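Local structure of microcin B17-processing protein McbB (Escherichia coli str. K-12 substr. MG1655, 6GRH) at residues D63-L66 / D67-L70; S109-R112 / E113-C117; V153-I156 / Y157-E161. The protein is needed to process the inactive microcin B17 precursor McbA into the active peptide antibiotic. All coordinates share one frame; numbering follows the deposited sequence.

Contact 1: residues D63-L66 / D67-L70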
loop_
_atom_site.group_PDB
_atom_site.type_symbol
_atom_site.label_atom_id
_atom_site.label_comp_id
_atom_site.label_asym_id
_atom_site.label_seq_id
_atom_site.Cartn_x
_atom_site.Cartn_y
_atom_site.Cartn_z
ATOM N N ASP B 63 1.764 46.277 23.629
ATOM C CA ASP B 63 2.471 47.118 24.607
ATOM C C ASP B 63 1.588 48.217 25.184
ATOM O O ASP B 63 1.544 48.411 26.393
ATOM C CB ASP B 63 3.731 47.752 23.993
ATOM C CG ASP B 63 4.833 46.738 23.745
ATOM O OD1 ASP B 63 4.626 45.538 24.041
ATOM O OD2 ASP B 63 5.909 47.126 23.239
ATOM N N LYS B 64 0.890 48.923 24.296
ATOM C CA LYS B 64 -0.054 49.982 24.669
ATOM C C LYS B 64 -1.158 49.427 25.584
ATOM O O LYS B 64 -1.470 49.996 26.602
ATOM C CB LYS B 64 -0.667 50.588 23.394
ATOM C CG LYS B 64 -1.309 51.961 23.541
ATOM C CD LYS B 64 -1.208 52.744 22.217
ATOM C CE LYS B 64 -2.206 53.888 22.114
ATOM N NZ LYS B 64 -2.219 54.766 23.306
ATOM N N LEU B 65 -1.723 48.290 25.203
ATOM C CA LEU B 65 -2.739 47.608 26.018
ATOM C C LEU B 65 -2.234 47.310 27.435
ATOM O O LEU B 65 -2.913 47.591 28.427
ATOM C CB LEU B 65 -3.159 46.307 25.341
ATOM C CG LEU B 65 -4.635 45.961 25.238
ATOM C CD1 LEU B 65 -5.495 47.070 24.646
ATOM C CD2 LEU B 65 -4.735 44.692 24.388
ATOM N N LEU B 66 -1.026 46.762 27.501
ATOM C CA LEU B 66 -0.381 46.452 28.781
ATOM C C LEU B 66 -0.078 47.719 29.598
ATOM O O LEU B 66 -0.344 47.753 30.803
ATOM C CB LEU B 66 0.886 45.615 28.560
ATOM C CG LEU B 66 0.641 44.211 28.003
ATOM C CD1 LEU B 66 1.931 43.610 27.447
ATOM C CD2 LEU B 66 0.042 43.332 29.084
ATOM N N ASP B 67 0.459 48.755 28.946
ATOM C CA ASP B 67 0.695 50.062 29.598
ATOM C C ASP B 67 -0.576 50.634 30.191
ATOM O O ASP B 67 -0.564 51.102 31.308
ATOM C CB ASP B 67 1.285 51.106 28.632
ATOM C CG ASP B 67 2.776 50.875 28.322
ATOM O OD1 ASP B 67 3.422 50.023 28.974
ATOM O OD2 ASP B 67 3.308 51.566 27.420
ATOM N N GLU B 68 -1.675 50.567 29.449
ATOM C CA GLU B 68 -2.973 51.100 29.915
ATOM C C GLU B 68 -3.515 50.406 31.173
ATOM O O GLU B 68 -4.147 51.024 32.015
ATOM C CB GLU B 68 -3.996 51.029 28.769
ATOM C CG GLU B 68 -3.757 52.108 27.708
ATOM C CD GLU B 68 -4.633 51.986 26.452
ATOM O OE1 GLU B 68 -5.091 50.890 26.079
ATOM O OE2 GLU B 68 -4.855 53.029 25.818
ATOM N N SER B 69 -3.240 49.113 31.296
ATOM C CA SER B 69 -3.588 48.345 32.485
ATOM C C SER B 69 -2.472 48.321 33.531
ATOM O O SER B 69 -2.567 47.552 34.473
ATOM C CB SER B 69 -3.951 46.930 32.080
ATOM O OG SER B 69 -5.226 46.921 31.485
ATOM N N LEU B 70 -1.457 49.185 33.387
ATOM C CA LEU B 70 -0.325 49.288 34.311
ATOM C C LEU B 70 0.400 47.956 34.605
ATOM O O LEU B 70 0.781 47.676 35.740
ATOM C CB LEU B 70 -0.794 49.963 35.598
ATOM C CG LEU B 70 -1.356 51.392 35.431
ATOM C CD1 LEU B 70 -1.969 51.832 36.749
ATOM C CD2 LEU B 70 -0.274 52.367 34.972
HETATM O O HOH W 1 -5.435 47.524 29.035
#
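The last turn of helix 59-68 closes in a Schellman motif, and the residues D63-L66 meet D67-L70 as the backbone runs out of helical bonds. D67 N donates to D63 O at 2.8 Å, nearly straight at 167°, and E68 N follows onto K64 O at 2.9 Å. One step on, the pattern stretches: S69 N reaches L65 O at 3.3 Å and keeps a weak second bond to L66 O. S69 is where the backbone first leaves helical angles, and L70, with positive phi (52°), takes the C-prime place. Its N turns back to D67 O at 3.0 Å, while the N of the following residue returns to L66 O.

The side chains lie along this bonding. E68 carries CG beside its backbone N (chi1 -75°), which lays the start of its extended chain over the K64 carbonyl, CG to K64 O 3.3 Å. The E68 side chain crosses those of K64 and L65 obliquely. OE2 stands 4.0 Å from K64 NZ, too far for a salt bridge, so any attraction is probably a loose one at the surface. D67 likewise folds back over the D63 carbonyl, but its OD1 is held by a salt bridge to K73, as OD1 of D63 is by K77; both lysines belong to helix 73-82. A water joins the turn to the side chain that follows it, donating to L65 O and hydrogen-bonded to S69 OG, which also pairs with G42 O. L65 and S69 rest on helix 41-52, and the buried L66 touches K77. Paired 6→1 and 5→2 backbone bonds around a left-handed C-prime residue are the signature of the Schellman C-cap.

Contact 2: residues S109-R112 / E113-C117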
loop_
_atom_site.group_PDB
_atom_site.type_symbol
_atom_site.label_atom_id
_atom_site.label_comp_id
_atom_site.label_asym_id
_atom_site.label_seq_id
_atom_site.Cartn_x
_atom_site.Cartn_y
_atom_site.Cartn_z
ATOM N N SER B 109 -18.163 34.143 0.912
ATOM C CA SER B 109 -18.408 35.582 0.972
ATOM C C SER B 109 -18.061 36.213 2.335
ATOM O O SER B 109 -17.884 37.421 2.414
ATOM C CB SER B 109 -19.845 35.895 0.596
ATOM O OG SER B 109 -20.720 35.334 1.536
ATOM N N ASN B 110 -17.966 35.419 3.401
ATOM C CA ASN B 110 -17.483 35.932 4.685
ATOM C C ASN B 110 -16.077 35.434 5.075
ATOM O O ASN B 110 -15.582 35.787 6.142
ATOM C CB ASN B 110 -18.520 35.627 5.777
ATOM C CG ASN B 110 -19.808 36.418 5.601
ATOM O OD1 ASN B 110 -20.898 35.847 5.540
ATOM N ND2 ASN B 110 -19.692 37.728 5.481
ATOM N N ALA B 111 -15.430 34.655 4.202
ATOM C CA ALA B 111 -14.203 33.920 4.559
ATOM C C ALA B 111 -13.020 34.837 4.790
ATOM O O ALA B 111 -12.283 34.636 5.724
ATOM C CB ALA B 111 -13.840 32.899 3.490
ATOM N N ARG B 112 -12.877 35.867 3.966
ATOM C CA ARG B 112 -11.769 36.792 4.130
ATOM C C ARG B 112 -11.771 37.426 5.511
ATOM O O ARG B 112 -10.732 37.510 6.136
ATOM C CB ARG B 112 -11.801 37.877 3.086
ATOM C CG ARG B 112 -11.560 37.323 1.693
ATOM C CD ARG B 112 -12.285 38.184 0.706
ATOM N NE ARG B 112 -11.455 39.216 0.143
ATOM C CZ ARG B 112 -11.880 40.420 -0.246
ATOM N NH1 ARG B 112 -13.147 40.812 -0.095
ATOM N NH2 ARG B 112 -11.015 41.247 -0.809
ATOM N N GLU B 113 -12.930 37.855 5.997
ATOM C CA GLU B 113 -12.975 38.555 7.280
ATOM C C GLU B 113 -12.930 37.579 8.465
ATOM O O GLU B 113 -12.209 37.836 9.429
ATOM C CB GLU B 113 -14.167 39.515 7.359
ATOM C CG GLU B 113 -13.798 40.851 8.001
ATOM C CD GLU B 113 -12.886 41.699 7.124
ATOM O OE1 GLU B 113 -11.723 41.967 7.513
ATOM O OE2 GLU B 113 -13.340 42.108 6.036
ATOM N N GLN B 114 -13.667 36.467 8.386
ATOM C CA GLN B 114 -13.639 35.439 9.443
ATOM C C GLN B 114 -12.281 34.815 9.654
ATOM O O GLN B 114 -11.839 34.649 10.800
ATOM C CB GLN B 114 -14.591 34.292 9.129
ATOM C CG GLN B 114 -16.063 34.648 9.247
ATOM C CD GLN B 114 -16.970 33.537 8.732
ATOM O OE1 GLN B 114 -16.518 32.422 8.344
ATOM N NE2 GLN B 114 -18.267 33.826 8.731
ATOM N N TRP B 115 -11.617 34.476 8.554
ATOM C CA TRP B 115 -10.418 33.658 8.646
ATOM C C TRP B 115 -9.182 34.427 9.069
ATOM O O TRP B 115 -8.193 33.811 9.425
ATOM C CB TRP B 115 -10.189 32.837 7.364
ATOM C CG TRP B 115 -11.301 31.823 7.086
ATOM C CD1 TRP B 115 -12.385 31.538 7.864
ATOM C CD2 TRP B 115 -11.409 30.969 5.930
ATOM N NE1 TRP B 115 -13.167 30.567 7.257
ATOM C CE2 TRP B 115 -12.590 30.200 6.077
ATOM C CE3 TRP B 115 -10.641 30.804 4.774
ATOM C CZ2 TRP B 115 -13.007 29.257 5.120
ATOM C CZ3 TRP B 115 -11.069 29.850 3.812
ATOM C CH2 TRP B 115 -12.237 29.114 4.001
ATOM N N LYS B 116 -9.254 35.765 9.097
ATOM C CA LYS B 116 -8.212 36.586 9.731
ATOM C C LYS B 116 -7.989 36.221 11.198
ATOM O O LYS B 116 -6.859 36.288 11.680
ATOM C CB LYS B 116 -8.528 38.094 9.606
ATOM C CG LYS B 116 -8.443 38.614 8.185
ATOM C CD LYS B 116 -8.643 40.134 8.128
ATOM C CE LYS B 116 -8.438 40.696 6.718
ATOM N NZ LYS B 116 -7.225 40.164 6.010
ATOM N N CYS B 117 -9.032 35.808 11.905
ATOM C CA CYS B 117 -8.860 35.424 13.301
ATOM C C CYS B 117 -8.214 34.041 13.477
ATOM O O CYS B 117 -7.963 33.630 14.611
ATOM C CB CYS B 117 -10.170 35.533 14.061
ATOM S SG CYS B 117 -11.394 34.293 13.659
HETATM O O HOH W 2 -15.241 38.514 4.202
#
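A111 CB sits squarely over the six-membered ring of W115, 3.8 Å from its centroid and 5° off the ring normal, a CH-pi contact one helical turn apart. The tryptophan reaches this place because its CG lies beside the backbone N (chi1 -63°), which folds the indole back toward the preceding turn; its CB also packs 3.2 Å from A111 O. That same oxygen accepts a hydrogen bond from W115 N at 2.9 Å, so backbone and ring hold the pair together.

Alongside, Q114 N bonds almost straight (170°) to N110 O at 3.0 Å. The glutamine side chain runs back over N110, bringing NE2 within 3.5 Å of N110 CB. These contacts lie along and just before the short helix 111-115, which crosses between the parallel strands 97-102 and 122-127 in a beta-alpha-beta unit. At its start, a water accepts from E113 N at 3.0 Å and donates weakly to S109 O.

Farther out, helix 236-254 meets the indole through Y243, I246, K247 and L250. Y243 OH also bonds to Q114 OE1, while Q114 NE2 reaches E236 of the second subunit, so both ends of the amide are engaged. R112 turns the other way, toward strand 122-127, and bonds S123 O through NH2.

Contact 3: residues V153-I156 / Y157-E161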
loop_
_atom_site.group_PDB
_atom_site.type_symbol
_atom_site.label_atom_id
_atom_site.label_comp_id
_atom_site.label_asym_id
_atom_site.label_seq_id
_atom_site.Cartn_x
_atom_site.Cartn_y
_atom_site.Cartn_z
ATOM N N VAL B 153 -9.272 23.526 -14.504
ATOM C CA VAL B 153 -7.952 23.398 -13.905
ATOM C C VAL B 153 -6.885 23.743 -14.933
ATOM O O VAL B 153 -5.923 24.442 -14.616
ATOM C CB VAL B 153 -7.712 21.989 -13.312
ATOM C CG1 VAL B 153 -6.319 21.891 -12.690
ATOM C CG2 VAL B 153 -8.766 21.670 -12.268
ATOM N N LYS B 154 -7.061 23.273 -16.161
ATOM C CA LYS B 154 -6.094 23.524 -17.214
ATOM C C LYS B 154 -5.963 25.022 -17.541
ATOM O O LYS B 154 -4.854 25.512 -17.722
ATOM C CB LYS B 154 -6.492 22.726 -18.453
ATOM C CG LYS B 154 -5.590 22.847 -19.656
ATOM C CD LYS B 154 -6.086 21.852 -20.714
ATOM C CE LYS B 154 -5.366 22.008 -22.031
ATOM N NZ LYS B 154 -4.099 21.221 -21.982
ATOM N N ARG B 155 -7.090 25.723 -17.589
ATOM C CA ARG B 155 -7.097 27.179 -17.784
ATOM C C ARG B 155 -6.310 27.921 -16.677
ATOM O O ARG B 155 -5.517 28.818 -16.965
ATOM C CB ARG B 155 -8.536 27.690 -17.816
ATOM C CG ARG B 155 -8.685 29.207 -17.939
ATOM C CD ARG B 155 -10.069 29.648 -17.511
ATOM N NE ARG B 155 -10.197 31.107 -17.377
ATOM C CZ ARG B 155 -11.168 31.727 -16.703
ATOM N NH1 ARG B 155 -12.123 31.033 -16.078
ATOM N NH2 ARG B 155 -11.187 33.060 -16.640
ATOM N N ILE B 156 -6.553 27.552 -15.420
ATOM C CA ILE B 156 -5.885 28.191 -14.282
ATOM C C ILE B 156 -4.364 27.922 -14.303
ATOM O O ILE B 156 -3.533 28.835 -14.076
ATOM C CB ILE B 156 -6.538 27.767 -12.929
ATOM C CG1 ILE B 156 -8.002 28.229 -12.837
ATOM C CG2 ILE B 156 -5.759 28.320 -11.747
ATOM C CD1 ILE B 156 -8.213 29.727 -13.029
ATOM N N TYR B 157 -3.984 26.677 -14.579
ATOM C CA TYR B 157 -2.566 26.357 -14.739
ATOM C C TYR B 157 -1.937 27.138 -15.898
ATOM O O TYR B 157 -0.835 27.673 -15.755
ATOM C CB TYR B 157 -2.349 24.855 -14.923
ATOM C CG TYR B 157 -2.461 23.986 -13.663
ATOM C CD1 TYR B 157 -2.722 24.515 -12.378
ATOM C CD2 TYR B 157 -2.285 22.606 -13.768
ATOM C CE1 TYR B 157 -2.806 23.682 -11.255
ATOM C CE2 TYR B 157 -2.378 21.783 -12.662
ATOM C CZ TYR B 157 -2.626 22.313 -11.406
ATOM O OH TYR B 157 -2.672 21.468 -10.327
ATOM N N SER B 158 -2.636 27.192 -17.033
ATOM C CA SER B 158 -2.146 27.854 -18.220
ATOM C C SER B 158 -1.875 29.337 -17.954
ATOM O O SER B 158 -0.856 29.853 -18.345
ATOM C CB SER B 158 -3.154 27.672 -19.345
ATOM O OG SER B 158 -2.707 28.288 -20.497
ATOM N N LYS B 159 -2.781 29.985 -17.237
ATOM C CA LYS B 159 -2.614 31.391 -16.861
ATOM C C LYS B 159 -1.525 31.653 -15.810
ATOM O O LYS B 159 -0.770 32.613 -15.938
ATOM C CB LYS B 159 -3.941 31.944 -16.360
ATOM C CG LYS B 159 -4.983 32.052 -17.456
ATOM C CD LYS B 159 -6.389 32.332 -16.930
ATOM C CE LYS B 159 -6.459 33.575 -16.059
ATOM N NZ LYS B 159 -5.827 34.768 -16.693
ATOM N N PHE B 160 -1.423 30.808 -14.786
ATOM C CA PHE B 160 -0.625 31.169 -13.593
ATOM C C PHE B 160 0.638 30.370 -13.265
ATOM O O PHE B 160 1.416 30.834 -12.426
ATOM C CB PHE B 160 -1.544 31.231 -12.373
ATOM C CG PHE B 160 -2.680 32.188 -12.535
ATOM C CD1 PHE B 160 -2.438 33.529 -12.859
ATOM C CD2 PHE B 160 -3.991 31.773 -12.375
ATOM C CE1 PHE B 160 -3.492 34.419 -13.036
ATOM C CE2 PHE B 160 -5.047 32.659 -12.532
ATOM C CZ PHE B 160 -4.798 33.983 -12.861
ATOM N N GLU B 161 0.876 29.220 -13.926
ATOM C CA GLU B 161 2.044 28.361 -13.619
ATOM C C GLU B 161 3.386 29.054 -13.687
ATOM O O GLU B 161 4.320 28.643 -12.990
ATOM C CB GLU B 161 2.146 27.160 -14.572
ATOM C CG GLU B 161 1.397 25.958 -14.115
ATOM C CD GLU B 161 1.598 24.754 -15.029
ATOM O OE1 GLU B 161 2.060 24.888 -16.190
ATOM O OE2 GLU B 161 1.290 23.653 -14.587
#
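With CG1 of V153 directed opposite its backbone N (chi1 -180°) and CG of Y157 beside its own N (chi1 -76°), the two side chains lie next to each other and point the same way. CG1 of V153 then rests over one face of the phenol, offset toward the rim, 4.0 Å from the ring centroid in a CH-pi contact. I156 and F160 repeat the spacing with a different geometry: CG2 of I156 comes at the edge of the phenyl ring, in its plane, 3.9 Å from F160 CD2. One face of that ring is covered by its neighbour K159, whose CB stands over the centre.

Beneath these pairs the helix 150-160 keeps regular bonds. Y157 N meets V153 O at 3.0 Å and an almost linear 171°, and F160 N meets I156 O at 3.0 Å in a more bent bond. R155 and K159 run alongside each other, CG of R155 4.0 Å from K159 CD. Their like-charged ends are spread over separate carbonyls: R155 binds I128 O and D130 O, while K159 NZ binds I133 O.

The helix joins parallel strands 139-144 and 167-174, and V153, I156 and F160 face L143, I141 and F168 of that sheet. Y157 OH is hydrogen-bonded to Q170 OE1 and H193 N, and its side chain touches C192, a zinc ligand with C195, C290 and C292. The buried phenol thus pairs an apolar face under V153 with a hydroxyl that joins the helix to strand 167-174 and to the start of helix 193-204, next to the zinc ligand C192, without itself coordinating the metal.

Each contact is a continuous stretch on or at the end of its own helix, yet they differ with depth. Contact 1 lies at the surface, about 34 Å from the centre of the chain to its own centre, and is mostly backbone capping, with its aspartates salt-bridged to helix 73-82. Contacts 2 and 3, both partly buried, belong to beta-alpha-beta crossovers of the same mixed sheet, and each puts an aliphatic carbon over an aromatic face. Contact 2 packs its ring against helix 236-254 and meets the second subunit, whereas contact 3 faces the sheet and borders the zinc site. Contacts 1 and 3 stand on opposite sides of the chain's centre, about 49 Å apart between centres.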